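Local coordinates for protein beta-mannosidase (Trichoderma harzianum, PDB 4CVU) that probably hydrolyses beta-mannosidic linkages, releasing mannose from the non-reducing ends of beta-mannosides, as a glycosylated fungal hydrolase of glycoside hydrolase family 2, at residues 115-121 with 150-156; 623-629 with 641-647; 861-865 with 878-884. One frame throughout, in Å; residues are numbered along the deposited sequence. Where two conformers were deposited one is given.

Contact 1 (115-121 with 150-156); sequences YATVKFC and PVLSINF. With NAG (2-acetamido-2-deoxy-beta-D-glucopyranose), chain C; NAG (2-acetamido-2-deoxy-beta-D-glucopyranose), chain B.
Within the six-stranded antiparallel sheet of the galactose-binding-like domain, strand 116-120 lies beside strand 152-156, with their axes 4.5 Å apart at closest approach and their directions at 166°. Ala116-Phe156, Val118-Ile154 and Phe120-Leu152 are non-hydrogen-bonded pairs. Thr117-Asn155 and Lys119-Ser153 are hydrogen-bonded: Thr117 N reaches Asn155 O at 2.9 Å, Asn155 N reaches Thr117 O at 3.0 Å, Lys119 N reaches Ser153 O at 2.8 Å, and Ser153 N reaches Lys119 O at 3.0 Å. Cys121 N to Val151 O (3.0 Å) carries the ladder one step further; there Cys121 adopts phi/psi 47/49 and forms a disulfide with Cys146. The face bearing Ala116, Val118, Phe120, Leu152, Ile154 and Phe156 is apolar, and Val118, Leu152 and Ile154 pack on strand 103-109 of a second sheet, the layering of a beta sandwich. Val118 CG1 lies 3.8 Å from Leu152 CD1. Phe120, with chi1 t, puts its ring face against Pro150, whose CB is 3.8 Å from the ring centroid in a CH-pi contact. On the other face a water bridges Thr117 O (2.9 Å) and Ser153 OG (2.7 Å). The same face holds a sugar of an N-glycan: Thr117 OG1 (chi1 m) donates to NAG (chain C) O6 at 2.9 Å, that O6 donates to Asn155 O at 2.9 Å, and Asn155 ND2 (chi1 t) donates to the acetamido O7 at 2.8 Å.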
loop_
_atom_site.group_PDB
_atom_site.type_symbol
_atom_site.label_atom_id
_atom_site.label_comp_id
_atom_site.label_asym_id
_atom_site.label_seq_id
_atom_site.Cartn_x
_atom_site.Cartn_y
_atom_site.Cartn_z
ATOM N N TYR A 115 -31.640 -8.238 7.257
ATOM C CA TYR A 115 -32.917 -8.228 6.537
ATOM C C TYR A 115 -32.714 -8.965 5.215
ATOM O O TYR A 115 -31.851 -8.588 4.416
ATOM C CB TYR A 115 -33.413 -6.825 6.231
ATOM C CG TYR A 115 -33.676 -5.905 7.415
ATOM C CD1 TYR A 115 -34.813 -6.038 8.198
ATOM C CD2 TYR A 115 -32.810 -4.868 7.704
ATOM C CE1 TYR A 115 -35.052 -5.169 9.278
ATOM C CE2 TYR A 115 -33.054 -3.981 8.739
ATOM C CZ TYR A 115 -34.153 -4.137 9.545
ATOM O OH TYR A 115 -34.354 -3.240 10.603
ATOM N N ALA A 116 -33.496 -10.016 4.994
ATOM C CA ALA A 116 -33.355 -10.859 3.809
ATOM C C ALA A 116 -34.739 -11.329 3.305
ATOM O O ALA A 116 -35.738 -11.303 4.017
ATOM C CB ALA A 116 -32.477 -12.049 4.125
ATOM N N THR A 117 -34.768 -11.733 2.051
ATOM C CA THR A 117 -35.957 -12.326 1.473
ATOM C C THR A 117 -35.511 -13.680 0.924
ATOM O O THR A 117 -34.724 -13.734 -0.015
ATOM C CB THR A 117 -36.540 -11.427 0.363
ATOM O OG1 THR A 117 -36.880 -10.151 0.913
ATOM C CG2 THR A 117 -37.792 -12.052 -0.271
ATOM N N VAL A 118 -35.985 -14.758 1.537
ATOM C CA VAL A 118 -35.580 -16.101 1.141
ATOM C C VAL A 118 -36.595 -16.648 0.135
ATOM O O VAL A 118 -37.807 -16.575 0.381
ATOM C CB VAL A 118 -35.514 -17.035 2.368
ATOM C CG1 VAL A 118 -34.993 -18.410 1.969
ATOM C CG2 VAL A 118 -34.645 -16.433 3.469
ATOM N N LYS A 119 -36.095 -17.183 -0.980
ATOM C CA LYS A 119 -36.919 -17.783 -2.018
ATOM C C LYS A 119 -36.444 -19.178 -2.363
ATOM O O LYS A 119 -35.251 -19.425 -2.485
ATOM C CB LYS A 119 -36.915 -16.963 -3.305
ATOM C CG LYS A 119 -37.719 -15.688 -3.252
ATOM C CD LYS A 119 -37.882 -15.107 -4.648
ATOM C CE LYS A 119 -38.264 -13.638 -4.589
ATOM N NZ LYS A 119 -38.912 -13.160 -5.844
ATOM N N PHE A 120 -37.395 -20.082 -2.560
ATOM C CA PHE A 120 -37.098 -21.457 -2.910
ATOM C C PHE A 120 -38.028 -21.837 -4.067
ATOM O O PHE A 120 -39.264 -21.781 -3.943
ATOM C CB PHE A 120 -37.283 -22.379 -1.692
ATOM C CG PHE A 120 -36.703 -23.754 -1.877
ATOM C CD1 PHE A 120 -35.349 -23.973 -1.729
ATOM C CD2 PHE A 120 -37.504 -24.822 -2.216
ATOM C CE1 PHE A 120 -34.805 -25.233 -1.889
ATOM C CE2 PHE A 120 -36.965 -26.089 -2.386
ATOM C CZ PHE A 120 -35.621 -26.299 -2.219
ATOM N N CYS A 121 -37.417 -22.202 -5.189
ATOM C CA CYS A 121 -38.115 -22.350 -6.467
ATOM C C CYS A 121 -39.025 -21.149 -6.723
ATOM O O CYS A 121 -40.214 -21.306 -6.985
ATOM C CB CYS A 121 -38.914 -23.656 -6.499
ATOM S SG CYS A 121 -39.410 -24.110 -8.185
ATOM N N PRO A 150 -34.584 -27.189 -7.505
ATOM C CA PRO A 150 -34.917 -25.880 -6.950
ATOM C C PRO A 150 -33.697 -24.971 -6.755
ATOM O O PRO A 150 -32.621 -25.434 -6.398
ATOM C CB PRO A 150 -35.589 -26.225 -5.624
ATOM C CG PRO A 150 -35.009 -27.527 -5.221
ATOM C CD PRO A 150 -34.596 -28.249 -6.475
ATOM N N VAL A 151 -33.891 -23.687 -7.035
ATOM C CA VAL A 151 -32.895 -22.666 -6.799
ATOM C C VAL A 151 -33.286 -21.975 -5.497
ATOM O O VAL A 151 -34.456 -21.594 -5.300
ATOM C CB VAL A 151 -32.848 -21.658 -7.967
ATOM C CG1 VAL A 151 -32.136 -20.380 -7.579
ATOM C CG2 VAL A 151 -32.178 -22.302 -9.177
ATOM N N LEU A 152 -32.314 -21.878 -4.599
ATOM C CA LEU A 152 -32.435 -21.105 -3.372
ATOM C C LEU A 152 -31.762 -19.761 -3.571
ATOM O O LEU A 152 -30.597 -19.712 -3.975
ATOM C CB LEU A 152 -31.755 -21.842 -2.224
ATOM C CG LEU A 152 -31.656 -21.122 -0.880
ATOM C CD1 LEU A 152 -33.017 -20.692 -0.350
ATOM C CD2 LEU A 152 -30.971 -22.060 0.101
ATOM N N SER A 153 -32.494 -18.680 -3.314
ATOM C CA SER A 153 -31.925 -17.359 -3.385
ATOM C C SER A 153 -32.263 -16.590 -2.129
ATOM O O SER A 153 -33.349 -16.773 -1.561
ATOM C CB SER A 153 -32.396 -16.596 -4.621
ATOM O OG SER A 153 -33.689 -16.077 -4.434
ATOM N N ILE A 154 -31.318 -15.743 -1.710
ATOM C CA ILE A 154 -31.451 -14.938 -0.509
ATOM C C ILE A 154 -31.092 -13.488 -0.825
ATOM O O ILE A 154 -29.907 -13.124 -0.988
ATOM C CB ILE A 154 -30.559 -15.473 0.637
ATOM C CG1 ILE A 154 -30.632 -16.998 0.714
ATOM C CG2 ILE A 154 -30.984 -14.862 1.966
ATOM C CD1 ILE A 154 -29.667 -17.604 1.698
ATOM N N ASN A 155 -32.103 -12.651 -0.931
ATOM C CA ASN A 155 -31.904 -11.258 -1.313
ATOM C C ASN A 155 -31.739 -10.414 -0.056
ATOM O O ASN A 155 -32.697 -10.226 0.666
ATOM C CB ASN A 155 -33.086 -10.797 -2.172
ATOM C CG ASN A 155 -32.950 -9.366 -2.653
ATOM O OD1 ASN A 155 -32.009 -8.671 -2.320
ATOM N ND2 ASN A 155 -33.914 -8.926 -3.454
ATOM N N PHE A 156 -30.510 -9.946 0.199
ATOM C CA PHE A 156 -30.161 -9.179 1.404
ATOM C C PHE A 156 -30.322 -7.676 1.192
ATOM O O PHE A 156 -29.806 -7.124 0.223
ATOM C CB PHE A 156 -28.725 -9.469 1.858
ATOM C CG PHE A 156 -28.487 -10.873 2.335
ATOM C CD1 PHE A 156 -28.698 -11.224 3.665
ATOM C CD2 PHE A 156 -28.039 -11.859 1.461
ATOM C CE1 PHE A 156 -28.480 -12.525 4.103
ATOM C CE2 PHE A 156 -27.821 -13.151 1.897
ATOM C CZ PHE A 156 -28.038 -13.489 3.214
HETATM C C1 NAG C . -33.798 -5.525 -0.871
HETATM C C2 NAG C . -34.993 -5.772 -1.827
HETATM C C3 NAG C . -36.310 -5.642 -1.076
HETATM C C4 NAG C . -36.320 -6.453 0.218
HETATM C C5 NAG C . -35.026 -6.230 1.043
HETATM C C6 NAG C . -34.930 -7.182 2.256
HETATM C C7 NAG C . -34.567 -5.215 -4.148
HETATM C C8 NAG C . -34.568 -4.204 -5.257
HETATM N N2 NAG C . -34.980 -4.833 -2.944
HETATM O O3 NAG C . -37.354 -6.072 -1.937
HETATM O O4 NAG C . -37.443 -6.040 0.983
HETATM O O5 NAG C . -33.874 -6.403 0.236
HETATM O O6 NAG C . -34.669 -8.520 1.865
HETATM O O7 NAG C . -34.186 -6.343 -4.374
HETATM C C1 NAG B . -38.325 -7.155 1.273
HETATM C C2 NAG B . -39.228 -6.823 2.461
HETATM C C3 NAG B . -40.192 -7.975 2.769
HETATM C C4 NAG B . -40.897 -8.459 1.513
HETATM C C5 NAG B . -39.859 -8.732 0.410
HETATM C C6 NAG B . -40.519 -9.182 -0.886
HETATM C C7 NAG B . -38.178 -5.399 4.190
HETATM C C8 NAG B . -38.647 -4.157 3.554
HETATM N N2 NAG B . -38.448 -6.566 3.649
HETATM O O3 NAG B . -41.111 -7.595 3.767
HETATM O O4 NAG B . -41.579 -9.653 1.853
HETATM O O5 NAG B . -39.129 -7.543 0.154
HETATM O O6 NAG B . -41.243 -8.071 -1.337
HETATM O O7 NAG B . -37.487 -5.326 5.222
HETATM O O HOH W 1 -34.709 -14.146 -2.864
#

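Contact 2 (623-629 with 641-647); sequences ILRNHHY and STLGQVE. With NAG (2-acetamido-2-deoxy-beta-D-glucopyranose), chain L; NAG (2-acetamido-2-deoxy-beta-D-glucopyranose), chain D; NAG (2-acetamido-2-deoxy-beta-D-glucopyranose), chain E.
Tyr629 sets its ring beside Leu643, with Tyr629 CD1 3.6 Å from Leu643 CB. Tyr629 OH donates to Glu647 OE2 at 2.7 Å. Glu647, extended with chi1 m and chi2 t, also takes a weak bond through OE1 from His628 NE2 at 2.8 Å, so one carboxylate spans the side chains of two consecutive residues, His628 and Tyr629, whose linking peptide bond is cis. Gly644 packs closely against the backbone of His628: its CA is 3.0 Å from His628 O, and a CB there would fall only 1.9 Å from that oxygen. Closer to helix 620-625, Ser641 OG (chi1 m) donates to Asn626 O at 2.7 Å and accepts from two waters, one also donating to Leu624 O, the other to Tyr629 O. Asn626, chi1 t, gives ND2 to Gln645 OE1 at 2.9 Å while its OD1 accepts His628 N at 2.8 Å. Ile623 CG2 lies 3.7 Å from Ser641 CB. Successive helices 620-625 and 638-655 are thus joined by a loop that doubles back on the second, with an Asx turn at Asn626.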
loop_
_atom_site.group_PDB
_atom_site.type_symbol
_atom_site.label_atom_id
_atom_site.label_comp_id
_atom_site.label_asym_id
_atom_site.label_seq_id
_atom_site.Cartn_x
_atom_site.Cartn_y
_atom_site.Cartn_z
ATOM N N ILE A 623 -5.190 10.209 10.202
ATOM C CA ILE A 623 -6.163 10.974 10.992
ATOM C C ILE A 623 -7.567 10.439 10.757
ATOM O O ILE A 623 -8.317 10.190 11.724
ATOM C CB ILE A 623 -6.145 12.466 10.638
ATOM C CG1 ILE A 623 -4.896 13.131 11.187
ATOM C CG2 ILE A 623 -7.394 13.167 11.170
ATOM C CD1 ILE A 623 -4.575 14.433 10.471
ATOM N N LEU A 624 -7.918 10.224 9.485
ATOM C CA LEU A 624 -9.290 9.779 9.150
ATOM C C LEU A 624 -9.602 8.377 9.673
ATOM O O LEU A 624 -10.758 8.005 9.778
ATOM C CB LEU A 624 -9.584 9.887 7.645
ATOM C CG LEU A 624 -9.858 11.338 7.181
ATOM C CD1 LEU A 624 -10.038 11.455 5.674
ATOM C CD2 LEU A 624 -11.075 11.901 7.911
ATOM N N ARG A 625 -8.571 7.608 10.004
ATOM C CA ARG A 625 -8.762 6.276 10.579
ATOM C C ARG A 625 -8.823 6.308 12.097
ATOM O O ARG A 625 -9.165 5.301 12.737
ATOM C CB ARG A 625 -7.681 5.345 10.093
ATOM C CG ARG A 625 -7.837 4.989 8.620
ATOM C CD ARG A 625 -6.600 4.302 8.106
ATOM N NE ARG A 625 -6.540 2.917 8.593
ATOM C CZ ARG A 625 -6.989 1.849 7.916
ATOM N NH1 ARG A 625 -7.561 1.967 6.729
ATOM N NH2 ARG A 625 -6.927 0.644 8.461
ATOM N N ASN A 626 -8.554 7.448 12.688
ATOM C CA ASN A 626 -8.737 7.605 14.134
ATOM C C ASN A 626 -10.198 7.965 14.359
ATOM O O ASN A 626 -10.621 9.087 13.988
ATOM C CB ASN A 626 -7.856 8.708 14.680
ATOM C CG ASN A 626 -7.876 8.761 16.199
ATOM O OD1 ASN A 626 -8.750 8.162 16.866
ATOM N ND2 ASN A 626 -6.860 9.360 16.751
ATOM N N HIS A 627 -10.965 7.038 14.950
ATOM C CA HIS A 627 -12.354 7.317 15.199
ATOM C C HIS A 627 -12.595 7.783 16.603
ATOM O O HIS A 627 -13.736 7.837 17.032
ATOM C CB HIS A 627 -13.240 6.143 14.823
ATOM C CG HIS A 627 -13.314 5.912 13.343
ATOM N ND1 HIS A 627 -13.970 4.844 12.781
ATOM C CD2 HIS A 627 -12.831 6.639 12.309
ATOM C CE1 HIS A 627 -13.899 4.917 11.466
ATOM N NE2 HIS A 627 -13.202 5.990 11.152
ATOM N N HIS A 628 -11.524 8.107 17.299
ATOM C CA HIS A 628 -11.607 8.797 18.596
ATOM C C HIS A 628 -11.234 10.246 18.306
ATOM O O HIS A 628 -10.049 10.555 18.267
ATOM C CB HIS A 628 -10.612 8.187 19.601
ATOM C CG HIS A 628 -10.688 8.808 20.972
ATOM N ND1 HIS A 628 -11.868 8.890 21.683
ATOM C CD2 HIS A 628 -9.727 9.315 21.781
ATOM C CE1 HIS A 628 -11.636 9.459 22.863
ATOM N NE2 HIS A 628 -10.346 9.730 22.945
ATOM N N TYR A 629 -12.192 11.159 18.093
ATOM C CA TYR A 629 -13.608 11.009 18.357
ATOM C C TYR A 629 -14.401 10.787 17.076
ATOM O O TYR A 629 -14.014 11.266 16.025
ATOM C CB TYR A 629 -14.140 12.271 19.033
ATOM C CG TYR A 629 -13.615 12.423 20.414
ATOM C CD1 TYR A 629 -12.311 12.823 20.630
ATOM C CD2 TYR A 629 -14.409 12.114 21.515
ATOM C CE1 TYR A 629 -11.805 12.939 21.911
ATOM C CE2 TYR A 629 -13.918 12.229 22.803
ATOM C CZ TYR A 629 -12.611 12.635 22.994
ATOM O OH TYR A 629 -12.107 12.742 24.252
ATOM N N SER A 641 -11.652 13.648 14.607
ATOM C CA SER A 641 -10.551 12.720 14.624
ATOM C C SER A 641 -9.282 13.344 15.196
ATOM O O SER A 641 -8.529 12.689 15.951
ATOM C CB SER A 641 -10.313 12.203 13.210
ATOM O OG SER A 641 -11.430 11.403 12.848
ATOM N N THR A 642 -9.043 14.608 14.834
ATOM C CA THR A 642 -7.872 15.341 15.269
ATOM C C THR A 642 -7.820 15.470 16.809
ATOM O O THR A 642 -6.746 15.562 17.404
ATOM C CB THR A 642 -7.789 16.724 14.567
ATOM O OG1 THR A 642 -7.457 16.507 13.189
ATOM C CG2 THR A 642 -6.720 17.632 15.177
ATOM N N LEU A 643 -8.978 15.465 17.448
ATOM C CA LEU A 643 -9.022 15.601 18.910
ATOM C C LEU A 643 -8.267 14.413 19.522
ATOM O O LEU A 643 -7.613 14.555 20.548
ATOM C CB LEU A 643 -10.450 15.625 19.418
ATOM C CG LEU A 643 -11.227 16.877 19.000
ATOM C CD1 LEU A 643 -12.715 16.640 19.118
ATOM C CD2 LEU A 643 -10.787 18.066 19.872
ATOM N N GLY A 644 -8.351 13.252 18.866
ATOM C CA GLY A 644 -7.675 12.071 19.407
ATOM C C GLY A 644 -6.203 12.150 19.158
ATOM O O GLY A 644 -5.405 11.787 20.057
ATOM N N GLN A 645 -5.836 12.477 17.905
ATOM C CA GLN A 645 -4.463 12.806 17.540
ATOM C C GLN A 645 -3.791 13.728 18.570
ATOM O O GLN A 645 -2.624 13.513 18.966
ATOM C CB GLN A 645 -4.399 13.460 16.168
ATOM C CG GLN A 645 -4.898 12.590 15.038
ATOM C CD GLN A 645 -4.108 11.316 14.919
ATOM O OE1 GLN A 645 -4.559 10.238 15.309
ATOM N NE2 GLN A 645 -2.913 11.437 14.409
ATOM N N VAL A 646 -4.517 14.745 19.002
ATOM C CA VAL A 646 -4.013 15.707 19.979
ATOM C C VAL A 646 -3.824 15.082 21.360
ATOM O O VAL A 646 -2.836 15.359 22.028
ATOM C CB VAL A 646 -4.911 16.957 20.046
ATOM C CG1 VAL A 646 -4.582 17.856 21.254
ATOM C CG2 VAL A 646 -4.755 17.753 18.759
ATOM N N GLU A 647 -4.763 14.257 21.796
ATOM C CA GLU A 647 -4.612 13.569 23.097
ATOM C C GLU A 647 -3.321 12.765 23.138
ATOM O O GLU A 647 -2.539 12.825 24.081
ATOM C CB GLU A 647 -5.812 12.688 23.410
ATOM C CG GLU A 647 -7.072 13.461 23.841
ATOM C CD GLU A 647 -8.321 12.573 23.915
ATOM O OE1 GLU A 647 -8.227 11.348 23.660
ATOM O OE2 GLU A 647 -9.411 13.093 24.260
HETATM C C1 NAG L . -18.193 15.482 16.076
HETATM C C2 NAG L . -18.182 16.343 17.308
HETATM C C3 NAG L . -19.574 16.909 17.537
HETATM C C4 NAG L . -20.011 17.632 16.261
HETATM C C5 NAG L . -19.887 16.702 15.051
HETATM C C6 NAG L . -20.270 17.366 13.734
HETATM C C7 NAG L . -16.907 15.974 19.383
HETATM C C8 NAG L . -16.519 14.998 20.472
HETATM N N2 NAG L . -17.721 15.533 18.422
HETATM O O3 NAG L . -19.523 17.766 18.679
HETATM O O4 NAG L . -21.353 18.094 16.347
HETATM O O5 NAG L . -18.546 16.271 14.948
HETATM O O6 NAG L . -19.465 18.505 13.560
HETATM O O7 NAG L . -16.447 17.108 19.428
HETATM C C1 NAG D . -0.895 16.512 14.890
HETATM C C2 NAG D . 0.214 16.982 15.809
HETATM C C3 NAG D . -0.301 17.807 16.990
HETATM C C4 NAG D . -1.309 18.889 16.589
HETATM C C5 NAG D . -2.336 18.235 15.720
HETATM C C6 NAG D . -3.396 19.223 15.225
HETATM C C7 NAG D . 2.164 15.518 15.952
HETATM C C8 NAG D . 2.852 14.382 16.663
HETATM N N2 NAG D . 0.956 15.858 16.366
HETATM O O3 NAG D . 0.785 18.405 17.657
HETATM O O4 NAG D . -1.980 19.429 17.705
HETATM O O5 NAG D . -1.728 17.621 14.601
HETATM O O6 NAG D . -2.788 20.262 14.481
HETATM O O7 NAG D . 2.759 16.104 15.038
HETATM C C1 NAG E . -1.358 20.573 18.289
HETATM C C2 NAG E . -2.446 21.356 19.021
HETATM C C3 NAG E . -1.892 22.510 19.816
HETATM C C4 NAG E . -0.768 22.033 20.710
HETATM C C5 NAG E . 0.270 21.314 19.869
HETATM C C6 NAG E . 1.382 20.754 20.755
HETATM C C7 NAG E . -4.713 21.639 18.124
HETATM C C8 NAG E . -5.539 22.198 17.004
HETATM N N2 NAG E . -3.391 21.853 18.049
HETATM O O3 NAG E . -2.921 23.002 20.623
HETATM O O4 NAG E . -0.184 23.134 21.373
HETATM O O5 NAG E . -0.321 20.225 19.179
HETATM O O6 NAG E . 2.198 19.928 19.960
HETATM O O7 NAG E . -5.271 21.045 19.050
HETATM O O HOH W 2 -12.494 9.853 10.683
HETATM O O HOH W 3 -14.368 12.048 13.447
#

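Contact 3 (861-865 with 878-884); sequences DPKLH and EATAGVS
This is an antiparallel backbone contact at the open end of a beta hairpin, strands 864-869 and 874-879, where the chain enters and leaves it. His865 and Glu878 form a hydrogen-bonded pair: His865 N to Glu878 O is 2.8 Å and Glu878 N to His865 O is 2.9 Å. Leu864 and Ala879 are the next, non-hydrogen-bonded pair (CA to CA 4.6 Å). Beyond it regular pairing ends: Thr880 N donates to Lys863 O at 3.2 Å and weakly to Pro862 O at 3.0 Å, while Ala881 N donates to Pro862 O at 3.0 Å. The hairpin lies at one edge of a four-stranded antiparallel sheet in the Ig-fold domain. There Leu864 CD2 approaches Ala879 CB (4.3 Å) and Ser884 CB (4.1 Å), and both Leu864 and Ala879 pack on Leu906 of strand 904-906. Pro862 CB sits 3.8 Å from Ser884 CB, and Trp937 also touches Pro862. Asp861 (chi1 t) shapes the entry as an Asx turn, OD1 accepting Lys863 N at 2.8 Å, with OD2 in a salt bridge to Lys863 NZ at 3.0 Å. Lys863 takes phi/psi 50/69, a left-handed backbone conformation, and its CG lies 3.6 Å from Ala881 CB.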
loop_
_atom_site.group_PDB
_atom_site.type_symbol
_atom_site.label_atom_id
_atom_site.label_comp_id
_atom_site.label_asym_id
_atom_site.label_seq_id
_atom_site.Cartn_x
_atom_site.Cartn_y
_atom_site.Cartn_z
ATOM N N ASP A 861 23.595 6.452 26.075
ATOM C CA ASP A 861 23.590 5.257 25.238
ATOM C C ASP A 861 24.026 4.034 26.071
ATOM O O ASP A 861 25.195 3.922 26.456
ATOM C CB ASP A 861 24.528 5.473 24.044
ATOM C CG ASP A 861 24.436 4.367 23.036
ATOM O OD1 ASP A 861 23.836 3.307 23.337
ATOM O OD2 ASP A 861 24.993 4.564 21.949
ATOM N N PRO A 862 23.096 3.108 26.350
ATOM C CA PRO A 862 23.426 1.875 27.060
ATOM C C PRO A 862 24.216 0.871 26.226
ATOM O O PRO A 862 24.628 -0.150 26.756
ATOM C CB PRO A 862 22.045 1.283 27.379
ATOM C CG PRO A 862 21.209 1.722 26.211
ATOM C CD PRO A 862 21.697 3.104 25.875
ATOM N N LYS A 863 24.394 1.136 24.949
ATOM C CA LYS A 863 25.144 0.239 24.067
ATOM C C LYS A 863 24.656 -1.193 24.198
ATOM O O LYS A 863 25.349 -2.044 24.727
ATOM C CB LYS A 863 26.654 0.333 24.362
ATOM C CG LYS A 863 27.190 1.741 24.156
ATOM C CD LYS A 863 28.438 1.735 23.293
ATOM C CE LYS A 863 28.911 3.146 22.980
ATOM N NZ LYS A 863 27.888 3.892 22.194
ATOM N N LEU A 864 23.436 -1.442 23.716
ATOM C CA LEU A 864 22.794 -2.724 23.861
ATOM C C LEU A 864 23.393 -3.709 22.881
ATOM O O LEU A 864 23.714 -3.337 21.761
ATOM C CB LEU A 864 21.289 -2.615 23.580
ATOM C CG LEU A 864 20.400 -1.914 24.601
ATOM C CD1 LEU A 864 19.077 -1.564 23.963
ATOM C CD2 LEU A 864 20.167 -2.822 25.792
ATOM N N HIS A 865 23.627 -4.904 23.337
ATOM C CA HIS A 865 23.955 -6.045 22.441
ATOM C C HIS A 865 22.826 -7.166 22.418
ATOM O O HIS A 865 22.131 -7.539 23.396
ATOM C CB HIS A 865 25.247 -6.752 22.897
ATOM C CG HIS A 865 26.521 -6.004 22.618
ATOM N ND1 HIS A 865 26.807 -4.774 23.167
ATOM C CD2 HIS A 865 27.608 -6.344 21.883
ATOM C CE1 HIS A 865 28.007 -4.383 22.775
ATOM N NE2 HIS A 865 28.518 -5.322 21.998
ATOM N N GLU A 878 21.952 -7.466 26.332
ATOM C CA GLU A 878 22.907 -6.962 27.310
ATOM C C GLU A 878 23.126 -5.461 27.202
ATOM O O GLU A 878 23.420 -4.975 26.145
ATOM C CB GLU A 878 24.247 -7.700 27.167
ATOM C CG GLU A 878 25.159 -7.555 28.377
ATOM C CD GLU A 878 26.559 -8.135 28.142
ATOM O OE1 GLU A 878 26.809 -8.745 27.060
ATOM O OE2 GLU A 878 27.413 -7.967 29.040
ATOM N N ALA A 879 22.951 -4.736 28.305
ATOM C CA ALA A 879 23.339 -3.342 28.357
ATOM C C ALA A 879 24.836 -3.276 28.738
ATOM O O ALA A 879 25.220 -3.730 29.814
ATOM C CB ALA A 879 22.493 -2.592 29.367
ATOM N N THR A 880 25.658 -2.741 27.840
ATOM C CA THR A 880 27.122 -2.771 27.953
ATOM C C THR A 880 27.712 -1.517 28.650
ATOM O O THR A 880 28.727 -1.607 29.355
ATOM C CB THR A 880 27.712 -3.004 26.536
ATOM O OG1 THR A 880 27.453 -4.368 26.169
ATOM C CG2 THR A 880 29.167 -2.785 26.465
ATOM N N ALA A 881 27.075 -0.362 28.490
ATOM C CA ALA A 881 27.651 0.920 28.913
ATOM C C ALA A 881 26.895 1.618 30.033
ATOM O O ALA A 881 27.412 2.537 30.660
ATOM C CB ALA A 881 27.728 1.849 27.716
ATOM N N GLY A 882 25.646 1.225 30.258
ATOM C CA GLY A 882 24.850 1.843 31.305
ATOM C C GLY A 882 23.462 1.244 31.390
ATOM O O GLY A 882 23.167 0.237 30.740
ATOM N N VAL A 883 22.614 1.864 32.194
ATOM C CA VAL A 883 21.251 1.386 32.385
ATOM C C VAL A 883 20.404 1.689 31.164
ATOM O O VAL A 883 20.435 2.801 30.636
ATOM C CB VAL A 883 20.572 2.055 33.592
ATOM C CG1 VAL A 883 19.077 1.727 33.639
ATOM C CG2 VAL A 883 21.244 1.612 34.862
ATOM N N SER A 884 19.643 0.693 30.724
ATOM C CA SER A 884 18.692 0.886 29.651
ATOM C C SER A 884 17.285 0.878 30.196
ATOM O O SER A 884 16.913 -0.073 30.870
ATOM C CB SER A 884 18.849 -0.239 28.630
ATOM O OG SER A 884 17.663 -0.335 27.897
#

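In the fold
The three contacts follow one another along the chain without nesting or crossing. From the N terminus, contact 1 closes a 28-residue excursion containing strands 123-126 and 135-138 and helix 140-145, tying two neighbouring strands of the galactose-binding-like domain. Contact 2 closes 11 residues, 630-640, the end of the loop after helix 620-625 and the start of helix 638-655, between strands 592-595 and 702-705, in the region that probably forms the catalytic barrel. Contact 3 closes 12 residues, the rest of its hairpin, in the C-terminal Ig-fold domain. Contacts 1 and 3 lie on opposite sides of the chain's centre, their centres 66 Å apart; contact 2 is 42 Å from contact 1 and 36 Å from contact 3, centre to centre. None touches another.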